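Local coordinates for protein AggB (Escherichia coli, PDB 4PHX) that serves as the minor subunit of aggregative adherence fimbriae type I, surface fibres assembled by donor-strand complementation, and probably contributes to adhesion to host cells, at residues F35-N40 / V64-G69. Numbering follows the deposited sequence.
Sequences FHIWIN and VKIGGG
Ile66 pushes its CD1 methyl between Ile37 and Ile39, a worked example of how the two sheets of an Ig-like beta-sandwich lock by shape. The methyl lies 3.7 Å from Ile39 CG1 and 4.1 Å from Ile37 CG1, with the backbone carbonyl carbon of Trp38 at 4.3 Å as the floor of the hollow. Ile66 reaches this hollow because CG1 stands anti to the backbone N (chi1 -167°) and CD1 continues the chain extended. Ile39 answers in the other direction: its CG1 and CD1 both come to 4.1 Å from Ile66 CB, and CD1 goes on to meet Val64 CG2 at 4.0 Å, those two side chains crossing at about a right angle. Between Ile39 and Ile66, the tip of each fits beside the other's stem, whereas Ile37 CD1 meets the Ile66 CD1 methyl at 4.1 Å. The strands run nearly antiparallel (168°) but belong to different sheets, and no hydrogen bond joins them. Phe93 and Ile95, of strand 90-97, extend the packing against Ile37 and Val64, and Trp71, Phe110 and Tyr50 add aromatic surface around it. On the reverse side of strand 34-39, Trp38 lays CZ3 over the centre of the His36 ring, 3.3 Å above its plane. Between these two strands the side-chain chemistry is wholly aliphatic, so cohesion here probably rests on close fit and exclusion of water rather than directional bonds.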
ATOM      1  N   PHE B  35       1.392 -32.936   7.265  1.00 41.74           N
ATOM      2  CA  PHE B  35       1.746 -32.287   8.529  1.00 40.28           C
ATOM      3  C   PHE B  35       0.605 -31.379   8.984  1.00 42.12           C
ATOM      4  O   PHE B  35      -0.117 -30.801   8.178  1.00 40.44           O
ATOM      5  CB  PHE B  35       2.984 -31.402   8.424  1.00 36.20           C
ATOM      6  CG  PHE B  35       4.219 -32.073   7.887  1.00 40.37           C
ATOM      7  CD1 PHE B  35       4.482 -32.087   6.525  1.00 46.83           C
ATOM      8  CD2 PHE B  35       5.170 -32.595   8.747  1.00 41.44           C
ATOM      9  CE1 PHE B  35       5.656 -32.669   6.032  1.00 47.54           C
ATOM     10  CE2 PHE B  35       6.340 -33.164   8.261  1.00 37.10           C
ATOM     11  CZ  PHE B  35       6.579 -33.202   6.913  1.00 43.56           C
ATOM     12  N   HIS B  36       0.538 -31.177  10.288  1.00 43.96           N
ATOM     13  CA  HIS B  36      -0.646 -30.714  10.976  1.00 39.78           C
ATOM     14  C   HIS B  36      -0.092 -30.054  12.216  1.00 35.99           C
ATOM     15  O   HIS B  36       0.516 -30.741  13.044  1.00 36.92           O
ATOM     16  CB  HIS B  36      -1.342 -32.004  11.358  1.00 51.21           C
ATOM     17  CG  HIS B  36      -2.594 -31.847  12.145  1.00 45.34           C
ATOM     18  ND1 HIS B  36      -3.035 -32.827  13.004  1.00 42.89           N
ATOM     19  CD2 HIS B  36      -3.528 -30.868  12.168  1.00 49.55           C
ATOM     20  CE1 HIS B  36      -4.185 -32.454  13.535  1.00 44.94           C
ATOM     21  NE2 HIS B  36      -4.503 -31.268  13.049  1.00 48.67           N
ATOM     22  N   ILE B  37      -0.244 -28.742  12.345  1.00 34.69           N
ATOM     23  CA  ILE B  37       0.226 -28.040  13.546  1.00 35.99           C
ATOM     24  C   ILE B  37      -0.795 -27.055  14.067  1.00 37.86           C
ATOM     25  O   ILE B  37      -1.664 -26.621  13.324  1.00 42.12           O
ATOM     26  CB  ILE B  37       1.536 -27.234  13.302  1.00 32.17           C
ATOM     27  CG1 ILE B  37       1.310 -26.138  12.273  1.00 33.68           C
ATOM     28  CG2 ILE B  37       2.658 -28.129  12.868  1.00 32.75           C
ATOM     29  CD1 ILE B  37       2.605 -25.598  11.643  1.00 30.59           C
ATOM     30  N   TRP B  38      -0.672 -26.677  15.338  1.00 32.27           N
ATOM     31  CA  TRP B  38      -1.491 -25.607  15.884  1.00 32.67           C
ATOM     32  C   TRP B  38      -0.817 -25.013  17.101  1.00 36.08           C
ATOM     33  O   TRP B  38       0.171 -25.569  17.596  1.00 36.05           O
ATOM     34  CB  TRP B  38      -2.903 -26.096  16.230  1.00 30.70           C
ATOM     35  CG  TRP B  38      -2.947 -27.221  17.205  1.00 37.22           C
ATOM     36  CD1 TRP B  38      -3.158 -27.133  18.556  1.00 33.72           C
ATOM     37  CD2 TRP B  38      -2.785 -28.621  16.919  1.00 34.58           C
ATOM     38  NE1 TRP B  38      -3.133 -28.387  19.120  1.00 35.10           N
ATOM     39  CE2 TRP B  38      -2.905 -29.316  18.137  1.00 34.81           C
ATOM     40  CE3 TRP B  38      -2.540 -29.349  15.751  1.00 35.55           C
ATOM     41  CZ2 TRP B  38      -2.803 -30.699  18.221  1.00 42.44           C
ATOM     42  CZ3 TRP B  38      -2.437 -30.724  15.831  1.00 40.03           C
ATOM     43  CH2 TRP B  38      -2.565 -31.389  17.057  1.00 44.06           C
ATOM     44  N   ILE B  39      -1.325 -23.879  17.578  1.00 27.66           N
ATOM     45  CA  ILE B  39      -0.825 -23.341  18.831  1.00 30.78           C
ATOM     46  C   ILE B  39      -1.826 -23.638  19.928  1.00 35.69           C
ATOM     47  O   ILE B  39      -3.034 -23.512  19.704  1.00 36.73           O
ATOM     48  CB  ILE B  39      -0.647 -21.832  18.770  1.00 36.86           C
ATOM     49  CG1 ILE B  39       0.377 -21.457  17.687  1.00 34.16           C
ATOM     50  CG2 ILE B  39      -0.279 -21.273  20.172  1.00 35.25           C
ATOM     51  CD1 ILE B  39       0.685 -19.987  17.643  1.00 35.35           C
ATOM     52  N   ASN B  40      -1.353 -24.019  21.114  1.00 32.96           N
ATOM     53  CA  ASN B  40      -2.278 -24.173  22.257  1.00 39.18           C
ATOM     54  C   ASN B  40      -2.525 -22.866  22.996  1.00 37.34           C
ATOM     55  O   ASN B  40      -1.873 -22.561  23.996  1.00 40.95           O
ATOM     56  CB  ASN B  40      -1.801 -25.234  23.231  1.00 33.67           C
ATOM     57  CG  ASN B  40      -1.539 -26.537  22.556  1.00 36.69           C
ATOM     58  OD1 ASN B  40      -2.454 -27.175  22.041  1.00 38.02           O
ATOM     59  ND2 ASN B  40      -0.280 -26.940  22.534  1.00 36.05           N
ATOM     60  N   VAL B  64      -1.286 -13.537  17.146  1.00 46.86           N
ATOM     61  CA  VAL B  64      -0.320 -14.195  16.308  1.00 40.80           C
ATOM     62  C   VAL B  64      -1.037 -15.151  15.379  1.00 45.44           C
ATOM     63  O   VAL B  64      -2.212 -15.471  15.585  1.00 40.49           O
ATOM     64  CB  VAL B  64       0.706 -14.937  17.155  1.00 41.43           C
ATOM     65  CG1 VAL B  64       1.398 -13.962  18.091  1.00 36.67           C
ATOM     66  CG2 VAL B  64       0.034 -16.093  17.932  1.00 36.58           C
ATOM     67  N   LYS B  65      -0.333 -15.583  14.338  1.00 42.24           N
ATOM     68  CA  LYS B  65      -0.860 -16.596  13.434  1.00 42.68           C
ATOM     69  C   LYS B  65       0.237 -17.597  13.097  1.00 39.00           C
ATOM     70  O   LYS B  65       1.429 -17.286  13.143  1.00 34.96           O
ATOM     71  CB  LYS B  65      -1.439 -15.974  12.151  1.00 41.60           C
ATOM     72  CG  LYS B  65      -0.438 -15.177  11.319  1.00 45.61           C
ATOM     73  CD  LYS B  65      -1.044 -14.667   9.993  1.00 42.90           C
ATOM     74  CE  LYS B  65      -0.030 -13.895   9.160  1.00 39.98           C
ATOM     75  NZ  LYS B  65      -0.653 -13.319   7.918  1.00 45.45           N
ATOM     76  N   ILE B  66      -0.177 -18.808  12.757  1.00 41.10           N
ATOM     77  CA  ILE B  66       0.781 -19.865  12.516  1.00 39.41           C
ATOM     78  C   ILE B  66       0.620 -20.495  11.138  1.00 33.90           C
ATOM     79  O   ILE B  66      -0.477 -20.677  10.637  1.00 33.04           O
ATOM     80  CB  ILE B  66       0.697 -20.945  13.615  1.00 35.06           C
ATOM     81  CG1 ILE B  66       1.907 -21.877  13.542  1.00 34.68           C
ATOM     82  CG2 ILE B  66      -0.631 -21.707  13.508  1.00 31.69           C
ATOM     83  CD1 ILE B  66       2.007 -22.882  14.702  1.00 36.14           C
ATOM     84  N   GLY B  67       1.746 -20.840  10.541  1.00 36.57           N
ATOM     85  CA  GLY B  67       1.744 -21.551   9.278  1.00 39.77           C
ATOM     86  C   GLY B  67       2.704 -20.888   8.315  1.00 38.68           C
ATOM     87  O   GLY B  67       3.911 -20.967   8.495  1.00 36.82           O
ATOM     88  N   GLY B  68       2.157 -20.195   7.320  1.00 42.25           N
ATOM     89  CA  GLY B  68       2.969 -19.522   6.321  1.00 42.80           C
ATOM     90  C   GLY B  68       2.903 -20.259   5.004  1.00 46.18           C
ATOM     91  O   GLY B  68       2.089 -21.178   4.845  1.00 48.40           O
ATOM     92  N   GLY B  69       3.775 -19.872   4.073  1.00 53.81           N
ATOM     93  CA  GLY B  69       3.859 -20.485   2.754  1.00 48.88           C
ATOM     94  C   GLY B  69       3.617 -21.985   2.665  1.00 48.63           C
ATOM     95  O   GLY B  69       4.444 -22.785   3.093  1.00 54.21           O
TER